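Local coordinates for neuraminidase (Influenza A virus, PDB 4K3Y), which forms a neuraminidase-like six-bladed beta-propeller ectodomain of a bat influenza virus, whose activity on sialic acid cannot be assumed from the fold, at residues C[159-173]-C[184-197]. Numbering follows the deposited sequence.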
loop_
_atom_site.group_PDB
_atom_site.type_symbol
_atom_site.label_atom_id
_atom_site.label_comp_id
_atom_site.label_asym_id
_atom_site.label_seq_id
_atom_site.Cartn_x
_atom_site.Cartn_y
_atom_site.Cartn_z
ATOM N N ILE C 159 8.595 31.409 -1.055
ATOM C CA ILE C 159 8.509 32.731 -0.443
ATOM C C ILE C 159 7.955 32.617 0.975
ATOM O O ILE C 159 6.995 31.890 1.204
ATOM C CB ILE C 159 7.661 33.682 -1.306
ATOM C CG1 ILE C 159 8.269 33.777 -2.708
ATOM C CG2 ILE C 159 7.586 35.067 -0.660
ATOM C CD1 ILE C 159 7.322 34.251 -3.801
ATOM N N ILE C 160 8.574 33.316 1.925
ATOM C CA ILE C 160 8.142 33.263 3.324
ATOM C C ILE C 160 7.839 34.649 3.879
ATOM O O ILE C 160 8.570 35.607 3.625
ATOM C CB ILE C 160 9.183 32.559 4.209
ATOM C CG1 ILE C 160 9.379 31.120 3.718
ATOM C CG2 ILE C 160 8.772 32.581 5.688
ATOM C CD1 ILE C 160 10.305 30.312 4.578
ATOM N N ALA C 161 6.752 34.742 4.641
ATOM C CA ALA C 161 6.294 36.014 5.182
ATOM C C ALA C 161 6.609 36.160 6.671
ATOM O O ALA C 161 6.477 35.206 7.445
ATOM C CB ALA C 161 4.803 36.174 4.942
ATOM N N ASP C 162 7.019 37.367 7.056
ATOM C CA ASP C 162 7.206 37.733 8.454
ATOM C C ASP C 162 6.406 39.009 8.737
ATOM O O ASP C 162 5.711 39.527 7.851
ATOM C CB ASP C 162 8.689 37.964 8.753
ATOM C CG ASP C 162 9.044 37.721 10.212
ATOM O OD1 ASP C 162 8.139 37.754 11.079
ATOM O OD2 ASP C 162 10.243 37.504 10.492
ATOM N N GLY C 163 6.498 39.509 9.971
ATOM C CA GLY C 163 5.731 40.670 10.384
ATOM C C GLY C 163 4.594 40.287 11.311
ATOM O O GLY C 163 4.111 39.157 11.278
ATOM N N THR C 164 4.161 41.226 12.141
ATOM C CA THR C 164 3.090 40.953 13.097
ATOM C C THR C 164 1.730 41.483 12.627
ATOM O O THR C 164 0.692 41.084 13.143
ATOM C CB THR C 164 3.419 41.531 14.481
ATOM O OG1 THR C 164 3.858 42.891 14.347
ATOM C CG2 THR C 164 4.509 40.713 15.150
ATOM N N THR C 165 1.760 42.373 11.638
ATOM C CA THR C 165 0.561 42.971 11.064
ATOM C C THR C 165 0.664 42.914 9.523
ATOM O O THR C 165 1.764 42.809 8.989
ATOM C CB THR C 165 0.382 44.429 11.597
ATOM O OG1 THR C 165 -0.567 45.139 10.794
ATOM C CG2 THR C 165 1.691 45.181 11.564
ATOM N N TYR C 166 -0.455 42.961 8.797
ATOM C CA TYR C 166 -0.360 42.968 7.328
ATOM C C TYR C 166 0.123 44.318 6.814
ATOM O O TYR C 166 0.567 44.439 5.664
ATOM C CB TYR C 166 -1.684 42.581 6.664
ATOM C CG TYR C 166 -2.104 41.172 6.974
ATOM C CD1 TYR C 166 -1.312 40.096 6.593
ATOM C CD2 TYR C 166 -3.280 40.908 7.661
ATOM C CE1 TYR C 166 -1.681 38.789 6.884
ATOM C CE2 TYR C 166 -3.661 39.600 7.957
ATOM C CZ TYR C 166 -2.855 38.548 7.562
ATOM O OH TYR C 166 -3.213 37.253 7.847
ATOM N N THR C 167 0.037 45.324 7.685
ATOM C CA THR C 167 0.435 46.688 7.360
ATOM C C THR C 167 1.946 46.878 7.470
ATOM O O THR C 167 2.489 47.880 6.998
ATOM C CB THR C 167 -0.269 47.697 8.279
ATOM O OG1 THR C 167 0.246 47.575 9.611
ATOM C CG2 THR C 167 -1.771 47.439 8.292
ATOM N N ALA C 168 2.613 45.918 8.102
ATOM C CA ALA C 168 4.063 45.932 8.209
ATOM C C ALA C 168 4.615 44.532 7.957
ATOM O O ALA C 168 5.299 43.955 8.809
ATOM C CB ALA C 168 4.486 46.436 9.582
ATOM N N SER C 169 4.304 43.980 6.789
ATOM C CA SER C 169 4.741 42.629 6.444
ATOM C C SER C 169 6.070 42.642 5.689
ATOM O O SER C 169 6.274 43.464 4.786
ATOM C CB SER C 169 3.674 41.931 5.595
ATOM O OG SER C 169 3.190 42.785 4.573
ATOM N N SER C 170 6.978 41.742 6.057
ATOM C CA SER C 170 8.191 41.557 5.266
ATOM C C SER C 170 8.138 40.218 4.534
ATOM O O SER C 170 7.519 39.263 5.011
ATOM C CB SER C 170 9.442 41.670 6.139
ATOM O OG SER C 170 9.408 40.756 7.221
ATOM N N HIS C 171 8.767 40.150 3.366
ATOM C CA HIS C 171 8.744 38.918 2.571
ATOM C C HIS C 171 10.114 38.595 1.978
ATOM O O HIS C 171 10.871 39.489 1.598
ATOM C CB HIS C 171 7.664 39.009 1.485
ATOM C CG HIS C 171 6.344 39.482 2.011
ATOM N ND1 HIS C 171 5.428 38.635 2.596
ATOM C CD2 HIS C 171 5.814 40.725 2.095
ATOM C CE1 HIS C 171 4.378 39.331 2.992
ATOM N NE2 HIS C 171 4.587 40.602 2.700
ATOM N N ARG C 172 10.434 37.310 1.921
ATOM C CA ARG C 172 11.742 36.876 1.454
ATOM C C ARG C 172 11.680 35.776 0.408
ATOM O O ARG C 172 10.869 34.850 0.497
ATOM C CB ARG C 172 12.589 36.411 2.635
ATOM C CG ARG C 172 13.103 37.552 3.491
ATOM C CD ARG C 172 13.927 37.019 4.632
ATOM N NE ARG C 172 14.578 38.088 5.380
ATOM C CZ ARG C 172 15.463 37.876 6.351
ATOM N NH1 ARG C 172 15.797 36.629 6.676
ATOM N NH2 ARG C 172 16.018 38.907 6.991
ATOM N N LEU C 173 12.552 35.896 -0.585
ATOM C CA LEU C 173 12.714 34.874 -1.610
ATOM C C LEU C 173 13.785 33.858 -1.189
ATOM O O LEU C 173 14.939 34.215 -0.988
ATOM C CB LEU C 173 13.110 35.534 -2.928
ATOM C CG LEU C 173 12.283 35.130 -4.141
ATOM C CD1 LEU C 173 12.938 35.643 -5.415
ATOM C CD2 LEU C 173 12.098 33.614 -4.189
ATOM N N TRP C 184 19.185 33.732 0.044
ATOM C CA TRP C 184 17.870 34.367 -0.010
ATOM C C TRP C 184 17.950 35.856 -0.347
ATOM O O TRP C 184 18.981 36.490 -0.130
ATOM C CB TRP C 184 17.142 34.169 1.328
ATOM C CG TRP C 184 17.861 34.777 2.508
ATOM C CD1 TRP C 184 18.752 34.154 3.341
ATOM C CD2 TRP C 184 17.745 36.124 2.981
ATOM N NE1 TRP C 184 19.199 35.033 4.299
ATOM C CE2 TRP C 184 18.594 36.249 4.102
ATOM C CE3 TRP C 184 17.009 37.238 2.564
ATOM C CZ2 TRP C 184 18.725 37.446 4.813
ATOM C CZ3 TRP C 184 17.141 38.428 3.271
ATOM C CH2 TRP C 184 17.996 38.521 4.383
ATOM N N LYS C 185 16.865 36.415 -0.878
ATOM C CA LYS C 185 16.799 37.859 -1.101
ATOM C C LYS C 185 15.617 38.468 -0.362
ATOM O O LYS C 185 14.525 37.904 -0.355
ATOM C CB LYS C 185 16.723 38.201 -2.601
ATOM C CG LYS C 185 16.771 39.712 -2.922
ATOM C CD LYS C 185 17.914 40.424 -2.176
ATOM C CE LYS C 185 18.002 41.916 -2.523
ATOM N NZ LYS C 185 19.152 42.600 -1.845
ATOM N N ALA C 186 15.836 39.618 0.273
ATOM C CA ALA C 186 14.718 40.384 0.818
ATOM C C ALA C 186 13.956 41.071 -0.324
ATOM O O ALA C 186 14.551 41.667 -1.221
ATOM C CB ALA C 186 15.199 41.404 1.843
ATOM N N LEU C 187 12.635 40.972 -0.300
ATOM C CA LEU C 187 11.833 41.577 -1.347
ATOM C C LEU C 187 11.322 42.938 -0.896
ATOM O O LEU C 187 10.962 43.130 0.274
ATOM C CB LEU C 187 10.661 40.669 -1.709
ATOM C CG LEU C 187 11.011 39.260 -2.195
ATOM C CD1 LEU C 187 9.831 38.354 -1.998
ATOM C CD2 LEU C 187 11.406 39.262 -3.657
ATOM N N ASP C 188 11.288 43.883 -1.826
ATOM C CA ASP C 188 10.829 45.217 -1.501
ATOM C C ASP C 188 9.307 45.294 -1.605
ATOM O O ASP C 188 8.760 45.473 -2.694
ATOM C CB ASP C 188 11.491 46.238 -2.424
ATOM C CG ASP C 188 11.359 47.655 -1.913
ATOM O OD1 ASP C 188 11.076 47.820 -0.706
ATOM O OD2 ASP C 188 11.544 48.596 -2.715
ATOM N N THR C 189 8.632 45.146 -0.466
ATOM C CA THR C 189 7.174 45.247 -0.415
ATOM C C THR C 189 6.714 46.481 0.362
ATOM O O THR C 189 5.785 46.408 1.170
ATOM C CB THR C 189 6.537 43.983 0.189
ATOM O OG1 THR C 189 7.154 43.688 1.452
ATOM C CG2 THR C 189 6.720 42.797 -0.761
ATOM N N THR C 190 7.377 47.610 0.118
ATOM C CA THR C 190 6.996 48.867 0.754
ATOM C C THR C 190 5.696 49.364 0.150
ATOM O O THR C 190 5.612 49.593 -1.064
ATOM C CB THR C 190 8.072 49.964 0.587
ATOM O OG1 THR C 190 9.121 49.482 -0.261
ATOM C CG2 THR C 190 8.657 50.355 1.941
ATOM N N GLY C 191 4.677 49.508 0.995
ATOM C CA GLY C 191 3.403 50.045 0.556
ATOM C C GLY C 191 2.344 49.018 0.212
ATOM O O GLY C 191 1.200 49.390 -0.042
ATOM N N PHE C 192 2.713 47.735 0.184
ATOM C CA PHE C 192 1.726 46.662 0.007
ATOM C C PHE C 192 2.016 45.412 0.831
ATOM O O PHE C 192 3.055 45.303 1.491
ATOM C CB PHE C 192 1.560 46.280 -1.468
ATOM C CG PHE C 192 2.792 45.683 -2.091
ATOM C CD1 PHE C 192 3.832 46.499 -2.508
ATOM C CD2 PHE C 192 2.906 44.313 -2.274
ATOM C CE1 PHE C 192 4.968 45.961 -3.086
ATOM C CE2 PHE C 192 4.045 43.763 -2.857
ATOM C CZ PHE C 192 5.075 44.591 -3.262
ATOM N N ASN C 193 1.076 44.472 0.775
ATOM C CA ASN C 193 1.182 43.189 1.469
ATOM C C ASN C 193 1.149 42.027 0.454
ATOM O O ASN C 193 0.427 42.095 -0.547
ATOM C CB ASN C 193 0.059 43.075 2.506
ATOM C CG ASN C 193 -0.006 41.706 3.160
ATOM O OD1 ASN C 193 1.003 41.189 3.663
ATOM N ND2 ASN C 193 -1.201 41.100 3.150
ATOM N N PHE C 194 1.926 40.969 0.707
ATOM C CA PHE C 194 2.109 39.894 -0.272
ATOM C C PHE C 194 2.054 38.486 0.346
ATOM O O PHE C 194 3.085 37.801 0.451
ATOM C CB PHE C 194 3.447 40.092 -0.998
ATOM C CG PHE C 194 3.555 39.339 -2.297
ATOM C CD1 PHE C 194 2.797 39.727 -3.397
ATOM C CD2 PHE C 194 4.423 38.252 -2.431
ATOM C CE1 PHE C 194 2.889 39.043 -4.617
ATOM C CE2 PHE C 194 4.523 37.570 -3.643
ATOM C CZ PHE C 194 3.751 37.968 -4.740
ATOM N N GLU C 195 0.861 38.048 0.744
ATOM C CA GLU C 195 0.716 36.744 1.423
ATOM C C GLU C 195 0.320 35.607 0.486
ATOM O O GLU C 195 -0.298 35.843 -0.550
ATOM C CB GLU C 195 -0.309 36.827 2.564
ATOM C CG GLU C 195 -0.002 37.883 3.619
ATOM C CD GLU C 195 1.047 37.446 4.630
ATOM O OE1 GLU C 195 1.218 36.225 4.862
ATOM O OE2 GLU C 195 1.696 38.341 5.205
ATOM N N PHE C 196 0.685 34.381 0.861
ATOM C CA PHE C 196 0.274 33.167 0.128
ATOM C C PHE C 196 0.468 33.174 -1.385
ATOM O O PHE C 196 -0.473 32.842 -2.109
ATOM C CB PHE C 196 -1.216 32.889 0.380
ATOM C CG PHE C 196 -1.630 33.113 1.787
ATOM C CD1 PHE C 196 -1.064 32.356 2.810
ATOM C CD2 PHE C 196 -2.565 34.083 2.101
ATOM C CE1 PHE C 196 -1.431 32.557 4.131
ATOM C CE2 PHE C 196 -2.947 34.290 3.427
ATOM C CZ PHE C 196 -2.370 33.520 4.442
ATOM N N PRO C 197 1.666 33.540 -1.877
ATOM C CA PRO C 197 1.768 33.492 -3.346
ATOM C C PRO C 197 1.593 32.073 -3.915
ATOM O O PRO C 197 2.080 31.100 -3.322
ATOM C CB PRO C 197 3.190 34.002 -3.622
ATOM C CG PRO C 197 3.937 33.819 -2.321
ATOM C CD PRO C 197 2.918 33.983 -1.234
HETATM O O HOH W 1 5.088 44.902 3.161
#
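Arg-172 lays its guanidinium flat over the six-membered ring of Trp-184. The planes are 15° apart, and Arg-172 CZ sits 3.3 Å from Trp-184 CH2, a cation-pi stack. With its chain extended (chi3 173°), Arg-172 runs along the ring, and its CD makes a CH-pi contact there. Beneath the stack, strands 170-177 and 180-187 pair antiparallel. Leu-173 N gives a bond of 2.8 Å to Lys-185 O, and Lys-185 N returns one to Leu-173 O.

His-171 and Leu-187 point to the other face of this sheet. There the chain of 188-197 crosses over toward the next blade. Phe-194 CB covers one face of the imidazole, 4.0 Å from the ring centroid. Thr-189 OG1 comes to the ring edge, 3.3 Å from His-171 CD2. Glu-195 OE2 approaches the edge at another point, near CE1, its carboxylate turned 69° from the ring. Further along, Ile-159 CD1 packs 3.7 Å from Pro-197 CG.

One face of this propeller blade thus carries a cation-pi pair at the surface. The other buries an imidazole edged by oxygens. A salt bridge to Arg-143 holds the Glu-195 carboxylate; this pair probably corresponds to an active-site pair of classical neuraminidases.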